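Local coordinates for binding domain (Hc) of Paraclostridial Mosquitocidal Protein 1 (Paraclostridium bifermentans, PDB 6HOX) that forms the receptor-binding part of a clostridial neurotoxin that specifically targets Anopheles mosquitoes, serving nerve-cell targeting ahead of delivery of the light chain into the cytosol, at residues 140-145 with 193-198; 248-253 with 379-384. All blocks are in the same frame, centred on the assembly; numbering follows the deposited sequence.

Contact 1: 140-145 with 193-198; sequences FGKIID and INELRG
The ring of Phe140 meets Arg197 at its edge: CB of Arg197 lies in the ring plane, 3.7 Å from CE2 of Phe140, with CG of Arg197 close behind. The guanidinium stands nearly perpendicular to that ring, the two planes 89° apart, and the aliphatic root of the arginine does the touching. At its edge the guanidinium bonds within the 193-198 loop. NH1 of Arg197 donates to Asn194 O at 2.7 Å, in the guanidinium plane, and to Leu196 O, where the donor sits above the carbonyl plane; the two bonds fix the rotation of the group. Next along, Lys142 crosses the turn. CG is anti to the backbone N (chi1 -177°), and CG of Lys142 presses on CD1 of Leu196 at 3.3 Å, tighter than ordinary carbon contact, as the two side chains lie alongside each other, running in opposite senses. Bends at chi2 and chi3 then bring CE of Lys142 to 3.3 Å from Glu195 O, while NZ of Lys142 makes a long salt bridge of 4.0 Å to OE1 of Glu195. The turn itself is type I, from Ile193 to Leu196, and follows strand 186-192 in the N-terminal receptor-binding region, whose family has the concanavalin-like jelly-roll fold; the residues opposite lead into strand 143-147. Asp138 ties both parts together, its carboxylate accepting from the backbone N of Phe140, Lys142 and Arg197. At the apolar end Ile144 crosses Ile193 at about a right angle, with CD1 of Ile144 3.5 Å from CG2 of Ile193. CD1 of Ile144 also lies 4.1 Å from CD1 of Leu196, and Met136 of the neighbouring strand touches all three of these aliphatic side chains.

Contact 2: 248-253 with 379-384; sequences ILRDFW and DKYYCQ
Tyr381 lays its side chain against the backbone of 251-253 and the root of Arg250. CB of Tyr381 is 3.4 Å from Asp251 O, CD2 of the ring lies 3.7 Å from Phe252 O, and CE2 reaches the carbonyl of Trp253; the approach to the ring is oblique throughout. On the CD1 side the ring meets CB of Arg250 at 4.1 Å. In Tyr381 CG is anti to the carbonyl carbon (chi1 -69°), beside the backbone N; the hydroxyl of Tyr381 is hydrogen-bonded to Trp166 O. Arg250 also rests CB and CG on Lys380 O, but its guanidinium turns to other partners, NH1 bonding to Gly254 O and Arg58 O.

No direct hydrogen bond joins the two segments; water does that work. One molecule donates to both Arg250 O, at 2.9 Å, and Tyr381 O, at 2.7 Å, bridging two carbonyls that could not pair directly. A second accepts from Arg250 N at 2.9 Å and has Lys380 O and Tyr382 O within donating distance. Farther along, CD1 of Leu249 packs on CB of Cys383 at 4.2 Å, beside Leu372 and Phe437. Within 248-253, CD2 of Phe252 sits 3.6 Å above the Trp253 ring plane, offset toward its rim.

Trp166 and Arg58 belong to the N-terminal receptor-binding region, so this buried pairing of irregular loops lies where the two halves meet, on the C-terminal side, whose family has the beta-trefoil fold.

In the fold
Both segments of contact 1 precede both segments of contact 2 in the chain, and the two contacts are far apart, their centres about 40 Å from each other and nearest atoms about 24 Å. They belong to different halves of the binding region, the N-terminal and the C-terminal, and share no strand. Contact 1 lies about 33 Å from the centre of the chain, joining the start of strand 143-147 to the loop after strand 186-192. Contact 2 lies only about 9 Å from that centre, between loops preceding strands 263-267 and 384-388. The pair thus illustrates a two-part binding region: a partly buried contact at the periphery of the concanavalin-like half, and a buried loop-to-loop contact in the trefoil-like half near its junction with the other.

Contact 1: 140-145 with 193-198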
ATOM      1  N   PHE A 140      20.560  21.741 -22.854  1.00 33.73           N
ATOM      2  CA  PHE A 140      21.940  22.213 -22.549  1.00 37.45           C
ATOM      3  C   PHE A 140      22.664  21.255 -21.589  1.00 35.38           C
ATOM      4  O   PHE A 140      23.822  21.484 -21.213  1.00 35.99           O
ATOM      5  CB  PHE A 140      21.904  23.645 -22.010  1.00 40.59           C
ATOM      6  CG  PHE A 140      21.128  24.603 -22.885  1.00 47.93           C
ATOM      7  CD1 PHE A 140      21.676  25.088 -24.068  1.00 51.92           C
ATOM      8  CD2 PHE A 140      19.843  25.000 -22.545  1.00 50.35           C
ATOM      9  CE1 PHE A 140      20.965  25.962 -24.880  1.00 53.15           C
ATOM     10  CE2 PHE A 140      19.127  25.862 -23.365  1.00 57.12           C
ATOM     11  CZ  PHE A 140      19.690  26.344 -24.529  1.00 57.22           C
ATOM     12  N   GLY A 141      21.994  20.171 -21.189  1.00 30.81           N
ATOM     13  CA  GLY A 141      22.557  19.225 -20.256  1.00 28.26           C
ATOM     14  C   GLY A 141      22.327  19.624 -18.805  1.00 27.48           C
ATOM     15  O   GLY A 141      22.863  19.001 -17.919  1.00 27.98           O
ATOM     16  N   LYS A 142      21.493  20.634 -18.566  1.00 27.60           N
ATOM     17  CA  LYS A 142      21.139  21.064 -17.203  1.00 30.47           C
ATOM     18  C   LYS A 142      20.274  19.963 -16.578  1.00 28.65           C
ATOM     19  O   LYS A 142      19.334  19.513 -17.220  1.00 28.91           O
ATOM     20  CB  LYS A 142      20.356  22.378 -17.258  1.00 30.97           C
ATOM     21  CG  LYS A 142      19.980  23.000 -15.922  1.00 34.16           C
ATOM     22  CD  LYS A 142      20.990  23.982 -15.424  1.00 33.48           C
ATOM     23  CE  LYS A 142      21.119  25.201 -16.303  1.00 32.97           C
ATOM     24  NZ  LYS A 142      22.121  26.118 -15.734  1.00 34.79           N
ATOM     25  N   ILE A 143      20.612  19.533 -15.355  1.00 27.51           N
ATOM     26  CA  ILE A 143      19.945  18.406 -14.719  1.00 27.84           C
ATOM     27  C   ILE A 143      19.297  18.862 -13.407  1.00 29.62           C
ATOM     28  O   ILE A 143      19.908  19.595 -12.637  1.00 27.86           O
ATOM     29  CB  ILE A 143      20.935  17.252 -14.497  1.00 29.23           C
ATOM     30  CG1 ILE A 143      21.314  16.604 -15.833  1.00 31.34           C
ATOM     31  CG2 ILE A 143      20.358  16.248 -13.502  1.00 31.35           C
ATOM     32  CD1 ILE A 143      22.470  15.623 -15.758  1.00 33.26           C
ATOM     33  N   ILE A 144      18.051  18.424 -13.188  1.00 30.81           N
ATOM     34  CA  ILE A 144      17.365  18.519 -11.904  1.00 32.21           C
ATOM     35  C   ILE A 144      16.744  17.155 -11.608  1.00 32.75           C
ATOM     36  O   ILE A 144      16.067  16.589 -12.445  1.00 33.65           O
ATOM     37  CB  ILE A 144      16.349  19.676 -11.926  1.00 36.22           C
ATOM     38  CG1 ILE A 144      17.080  20.992 -11.647  1.00 37.30           C
ATOM     39  CG2 ILE A 144      15.202  19.452 -10.946  1.00 38.39           C
ATOM     40  CD1 ILE A 144      16.316  22.208 -12.044  1.00 42.13           C
ATOM     41  N   ASP A 145      17.026  16.621 -10.419  1.00 32.74           N
ATOM     42  CA  ASP A 145      16.417  15.403  -9.995  1.00 31.43           C
ATOM     43  C   ASP A 145      15.935  15.520  -8.539  1.00 30.98           C
ATOM     44  O   ASP A 145      16.398  16.366  -7.752  1.00 26.07           O
ATOM     45  CB  ASP A 145      17.335  14.201 -10.252  1.00 33.96           C
ATOM     46  CG  ASP A 145      18.777  14.418  -9.860  1.00 37.94           C
ATOM     47  OD1 ASP A 145      18.999  15.175  -8.905  1.00 41.65           O
ATOM     48  OD2 ASP A 145      19.660  13.828 -10.517  1.00 38.49           O
ATOM     49  N   ILE A 193      13.273  24.957 -10.725  1.00 29.47           N
ATOM     50  CA  ILE A 193      13.620  24.611 -12.112  1.00 31.07           C
ATOM     51  C   ILE A 193      13.613  25.865 -13.006  1.00 30.51           C
ATOM     52  O   ILE A 193      13.566  25.749 -14.235  1.00 29.60           O
ATOM     53  CB  ILE A 193      12.697  23.483 -12.619  1.00 31.39           C
ATOM     54  CG1 ILE A 193      11.243  23.932 -12.763  1.00 32.33           C
ATOM     55  CG2 ILE A 193      12.797  22.265 -11.711  1.00 32.57           C
ATOM     56  CD1 ILE A 193      10.422  22.983 -13.606  1.00 35.68           C
ATOM     57  N   ASN A 194      13.745  27.045 -12.389  1.00 30.19           N
ATOM     58  CA  ASN A 194      13.912  28.323 -13.099  1.00 32.30           C
ATOM     59  C   ASN A 194      15.156  28.305 -14.010  1.00 31.05           C
ATOM     60  O   ASN A 194      15.180  29.030 -14.998  1.00 32.40           O
ATOM     61  CB  ASN A 194      13.920  29.514 -12.130  1.00 34.21           C
ATOM     62  CG  ASN A 194      15.121  29.565 -11.212  1.00 37.97           C
ATOM     63  OD1 ASN A 194      15.296  28.712 -10.346  1.00 45.18           O
ATOM     64  ND2 ASN A 194      15.953  30.579 -11.383  1.00 40.75           N
ATOM     65  N   GLU A 195      16.145  27.444 -13.735  1.00 28.58           N
ATOM     66  CA  GLU A 195      17.393  27.376 -14.554  1.00 31.15           C
ATOM     67  C   GLU A 195      17.227  26.453 -15.771  1.00 32.94           C
ATOM     68  O   GLU A 195      18.058  26.456 -16.672  1.00 31.24           O
ATOM     69  CB  GLU A 195      18.560  26.885 -13.706  1.00 28.94           C
ATOM     70  CG  GLU A 195      18.933  27.851 -12.597  1.00 28.88           C
ATOM     71  CD  GLU A 195      19.597  29.136 -13.074  1.00 30.99           C
ATOM     72  OE1 GLU A 195      20.041  29.166 -14.232  1.00 30.12           O
ATOM     73  OE2 GLU A 195      19.701  30.106 -12.262  1.00 30.85           O
ATOM     74  N   LEU A 196      16.145  25.673 -15.788  1.00 33.44           N
ATOM     75  CA  LEU A 196      15.956  24.626 -16.765  1.00 37.69           C
ATOM     76  C   LEU A 196      15.284  25.234 -17.997  1.00 36.87           C
ATOM     77  O   LEU A 196      14.393  26.042 -17.872  1.00 34.41           O
ATOM     78  CB  LEU A 196      15.077  23.536 -16.141  1.00 40.01           C
ATOM     79  CG  LEU A 196      15.470  22.096 -16.452  1.00 43.87           C
ATOM     80  CD1 LEU A 196      16.928  21.842 -16.113  1.00 45.09           C
ATOM     81  CD2 LEU A 196      14.573  21.130 -15.687  1.00 47.58           C
ATOM     82  N   ARG A 197      15.732  24.835 -19.184  1.00 37.83           N
ATOM     83  CA  ARG A 197      15.037  25.214 -20.384  1.00 41.77           C
ATOM     84  C   ARG A 197      14.199  24.006 -20.824  1.00 42.03           C
ATOM     85  O   ARG A 197      13.553  23.343 -19.974  1.00 45.71           O
ATOM     86  CB  ARG A 197      16.051  25.826 -21.352  1.00 43.94           C
ATOM     87  CG  ARG A 197      16.681  27.104 -20.807  1.00 48.99           C
ATOM     88  CD  ARG A 197      15.632  28.153 -20.423  1.00 51.71           C
ATOM     89  NE  ARG A 197      16.171  29.385 -19.848  1.00 53.33           N
ATOM     90  CZ  ARG A 197      16.077  29.742 -18.564  1.00 55.48           C
ATOM     91  NH1 ARG A 197      15.424  28.985 -17.694  1.00 53.65           N
ATOM     92  NH2 ARG A 197      16.646  30.860 -18.153  1.00 51.74           N
ATOM     93  N   GLY A 198      14.167  23.742 -22.125  1.00 37.40           N
ATOM     94  CA  GLY A 198      13.237  22.769 -22.687  1.00 35.94           C
ATOM     95  C   GLY A 198      13.711  21.342 -22.463  1.00 32.56           C
ATOM     96  O   GLY A 198      14.897  21.045 -22.571  1.00 32.66           O
TER

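Contact 2: 248-253 with 379-384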
ATOM      1  N   ILE A 248     -15.116   0.372   1.133  1.00 29.70           N
ATOM      2  CA  ILE A 248     -14.405  -0.888   1.276  1.00 29.34           C
ATOM      3  C   ILE A 248     -13.219  -0.657   2.218  1.00 26.57           C
ATOM      4  O   ILE A 248     -12.585   0.398   2.184  1.00 27.41           O
ATOM      5  CB  ILE A 248     -13.960  -1.465  -0.080  1.00 31.94           C
ATOM      6  CG1 ILE A 248     -12.895  -0.583  -0.734  1.00 35.45           C
ATOM      7  CG2 ILE A 248     -15.159  -1.727  -0.986  1.00 31.95           C
ATOM      8  CD1 ILE A 248     -12.436  -1.056  -2.086  1.00 40.11           C
ATOM      9  N   LEU A 249     -12.954  -1.637   3.079  1.00 23.92           N
ATOM     10  CA  LEU A 249     -11.749  -1.641   3.883  1.00 23.69           C
ATOM     11  C   LEU A 249     -10.596  -2.174   3.024  1.00 22.29           C
ATOM     12  O   LEU A 249     -10.783  -2.631   1.903  1.00 25.19           O
ATOM     13  CB  LEU A 249     -11.983  -2.494   5.140  1.00 24.71           C
ATOM     14  CG  LEU A 249     -12.980  -1.907   6.139  1.00 23.94           C
ATOM     15  CD1 LEU A 249     -13.207  -2.865   7.298  1.00 23.98           C
ATOM     16  CD2 LEU A 249     -12.499  -0.561   6.644  1.00 23.17           C
ATOM     17  N   ARG A 250      -9.397  -2.127   3.578  1.00 23.06           N
ATOM     18  CA  ARG A 250      -8.182  -2.437   2.871  1.00 24.53           C
ATOM     19  C   ARG A 250      -7.355  -3.454   3.650  1.00 23.44           C
ATOM     20  O   ARG A 250      -7.401  -3.517   4.886  1.00 23.86           O
ATOM     21  CB  ARG A 250      -7.359  -1.155   2.691  1.00 26.05           C
ATOM     22  CG  ARG A 250      -8.062  -0.094   1.866  1.00 25.58           C
ATOM     23  CD  ARG A 250      -7.813  -0.310   0.400  1.00 25.64           C
ATOM     24  NE  ARG A 250      -8.609   0.609  -0.392  1.00 24.79           N
ATOM     25  CZ  ARG A 250      -8.785   0.486  -1.691  1.00 23.67           C
ATOM     26  NH1 ARG A 250      -8.033  -0.359  -2.370  1.00 23.81           N
ATOM     27  NH2 ARG A 250      -9.715   1.198  -2.300  1.00 25.08           N
ATOM     28  N   ASP A 251      -6.585  -4.239   2.900  1.00 22.22           N
ATOM     29  CA  ASP A 251      -5.547  -5.054   3.476  1.00 21.95           C
ATOM     30  C   ASP A 251      -4.255  -4.236   3.601  1.00 22.61           C
ATOM     31  O   ASP A 251      -4.179  -3.081   3.202  1.00 22.05           O
ATOM     32  CB  ASP A 251      -5.365  -6.372   2.715  1.00 23.44           C
ATOM     33  CG  ASP A 251      -4.761  -6.276   1.326  1.00 23.56           C
ATOM     34  OD1 ASP A 251      -4.094  -5.257   1.026  1.00 23.67           O
ATOM     35  OD2 ASP A 251      -4.951  -7.244   0.557  1.00 25.17           O
ATOM     36  N   PHE A 252      -3.260  -4.870   4.220  1.00 21.35           N
ATOM     37  CA  PHE A 252      -1.980  -4.310   4.566  1.00 20.89           C
ATOM     38  C   PHE A 252      -1.273  -3.711   3.336  1.00 21.73           C
ATOM     39  O   PHE A 252      -0.523  -2.715   3.477  1.00 21.84           O
ATOM     40  CB  PHE A 252      -1.136  -5.423   5.191  1.00 20.85           C
ATOM     41  CG  PHE A 252       0.232  -4.985   5.637  1.00 21.50           C
ATOM     42  CD1 PHE A 252       0.408  -4.401   6.887  1.00 22.32           C
ATOM     43  CD2 PHE A 252       1.322  -5.125   4.802  1.00 20.93           C
ATOM     44  CE1 PHE A 252       1.662  -3.990   7.300  1.00 23.37           C
ATOM     45  CE2 PHE A 252       2.576  -4.708   5.214  1.00 22.39           C
ATOM     46  CZ  PHE A 252       2.747  -4.159   6.464  1.00 25.01           C
ATOM     47  N   TRP A 253      -1.486  -4.331   2.163  1.00 21.47           N
ATOM     48  CA  TRP A 253      -0.850  -3.939   0.925  1.00 21.33           C
ATOM     49  C   TRP A 253      -1.562  -2.748   0.269  1.00 22.70           C
ATOM     50  O   TRP A 253      -0.988  -2.149  -0.659  1.00 24.38           O
ATOM     51  CB  TRP A 253      -0.799  -5.108  -0.059  1.00 21.33           C
ATOM     52  CG  TRP A 253      -0.223  -6.390   0.459  1.00 21.54           C
ATOM     53  CD1 TRP A 253      -0.843  -7.606   0.439  1.00 21.38           C
ATOM     54  CD2 TRP A 253       1.085  -6.608   1.024  1.00 20.50           C
ATOM     55  NE1 TRP A 253      -0.013  -8.569   0.939  1.00 21.52           N
ATOM     56  CE2 TRP A 253       1.180  -7.993   1.303  1.00 21.64           C
ATOM     57  CE3 TRP A 253       2.191  -5.790   1.286  1.00 20.65           C
ATOM     58  CZ2 TRP A 253       2.317  -8.566   1.879  1.00 21.22           C
ATOM     59  CZ3 TRP A 253       3.314  -6.355   1.866  1.00 21.85           C
ATOM     60  CH2 TRP A 253       3.375  -7.725   2.149  1.00 21.17           C
ATOM     61  N   ASP A 379      -8.405   5.984   3.293  1.00 27.32           N
ATOM     62  CA  ASP A 379      -7.124   5.689   2.695  1.00 26.16           C
ATOM     63  C   ASP A 379      -6.245   4.812   3.603  1.00 25.05           C
ATOM     64  O   ASP A 379      -5.234   4.294   3.145  1.00 22.10           O
ATOM     65  CB  ASP A 379      -6.386   6.981   2.336  1.00 27.07           C
ATOM     66  CG  ASP A 379      -6.259   7.915   3.521  1.00 27.45           C
ATOM     67  OD1 ASP A 379      -7.297   8.432   3.969  1.00 29.97           O
ATOM     68  OD2 ASP A 379      -5.143   8.043   4.032  1.00 29.73           O
ATOM     69  N   LYS A 380      -6.584   4.677   4.893  1.00 24.84           N
ATOM     70  CA  LYS A 380      -5.767   3.861   5.821  1.00 25.95           C
ATOM     71  C   LYS A 380      -5.843   2.377   5.435  1.00 24.50           C
ATOM     72  O   LYS A 380      -6.878   1.878   4.998  1.00 25.11           O
ATOM     73  CB  LYS A 380      -6.215   4.143   7.256  1.00 28.16           C
ATOM     74  CG  LYS A 380      -6.088   5.604   7.651  1.00 30.47           C
ATOM     75  CD  LYS A 380      -4.713   6.146   7.340  1.00 35.00           C
ATOM     76  CE  LYS A 380      -4.342   7.409   8.098  1.00 41.06           C
ATOM     77  NZ  LYS A 380      -5.466   8.371   8.090  1.00 47.66           N
ATOM     78  N   TYR A 381      -4.707   1.681   5.546  1.00 22.83           N
ATOM     79  CA  TYR A 381      -4.618   0.282   5.154  1.00 23.23           C
ATOM     80  C   TYR A 381      -4.798  -0.632   6.369  1.00 23.42           C
ATOM     81  O   TYR A 381      -4.491  -1.806   6.291  1.00 25.62           O
ATOM     82  CB  TYR A 381      -3.276  -0.014   4.485  1.00 22.88           C
ATOM     83  CG  TYR A 381      -3.095   0.620   3.130  1.00 23.87           C
ATOM     84  CD1 TYR A 381      -4.114   1.327   2.502  1.00 24.16           C
ATOM     85  CD2 TYR A 381      -1.885   0.528   2.469  1.00 23.80           C
ATOM     86  CE1 TYR A 381      -3.930   1.951   1.275  1.00 23.11           C
ATOM     87  CE2 TYR A 381      -1.693   1.135   1.235  1.00 22.49           C
ATOM     88  CZ  TYR A 381      -2.720   1.837   0.628  1.00 22.10           C
ATOM     89  OH  TYR A 381      -2.540   2.428  -0.598  1.00 22.35           O
ATOM     90  N   TYR A 382      -5.257  -0.060   7.485  1.00 24.63           N
ATOM     91  CA  TYR A 382      -5.621  -0.792   8.690  1.00 24.75           C
ATOM     92  C   TYR A 382      -7.084  -0.483   9.002  1.00 25.09           C
ATOM     93  O   TYR A 382      -7.674   0.409   8.391  1.00 26.95           O
ATOM     94  CB  TYR A 382      -4.711  -0.385   9.848  1.00 24.61           C
ATOM     95  CG  TYR A 382      -4.586   1.105  10.057  1.00 27.68           C
ATOM     96  CD1 TYR A 382      -5.560   1.830  10.731  1.00 29.00           C
ATOM     97  CD2 TYR A 382      -3.491   1.801   9.566  1.00 30.15           C
ATOM     98  CE1 TYR A 382      -5.443   3.202  10.915  1.00 29.42           C
ATOM     99  CE2 TYR A 382      -3.354   3.169   9.754  1.00 28.55           C
ATOM    100  CZ  TYR A 382      -4.334   3.875  10.419  1.00 30.17           C
ATOM    101  OH  TYR A 382      -4.187   5.226  10.589  1.00 31.53           O
ATOM    102  N   CYS A 383      -7.673  -1.232   9.943  1.00 25.24           N
ATOM    103  CA  CYS A 383      -8.985  -0.896  10.455  1.00 24.04           C
ATOM    104  C   CYS A 383      -8.991  -1.007  11.981  1.00 21.73           C
ATOM    105  O   CYS A 383      -8.012  -1.410  12.585  1.00 21.38           O
ATOM    106  CB  CYS A 383     -10.043  -1.800   9.832  1.00 24.56           C
ATOM    107  SG  CYS A 383      -9.922  -3.520  10.368  1.00 28.18           S
ATOM    108  N   GLN A 384     -10.128  -0.668  12.581  1.00 22.92           N
ATOM    109  CA  GLN A 384     -10.370  -0.951  13.981  1.00 21.99           C
ATOM    110  C   GLN A 384     -11.507  -1.971  14.057  1.00 24.16           C
ATOM    111  O   GLN A 384     -12.230  -2.186  13.078  1.00 24.33           O
ATOM    112  CB  GLN A 384     -10.673   0.326  14.755  1.00 22.58           C
ATOM    113  CG  GLN A 384      -9.630   1.418  14.557  1.00 22.84           C
ATOM    114  CD  GLN A 384      -9.875   2.174  13.277  1.00 24.30           C
ATOM    115  OE1 GLN A 384     -11.022   2.433  12.916  1.00 25.62           O
ATOM    116  NE2 GLN A 384      -8.802   2.539  12.582  1.00 24.91           N
TER
HETATM  117  O   HOH W   1      -5.424  -4.304   6.884  1.00 23.61           O
HETATM  118  O   HOH W   2      -9.071  -0.147   5.682  1.00 31.02           O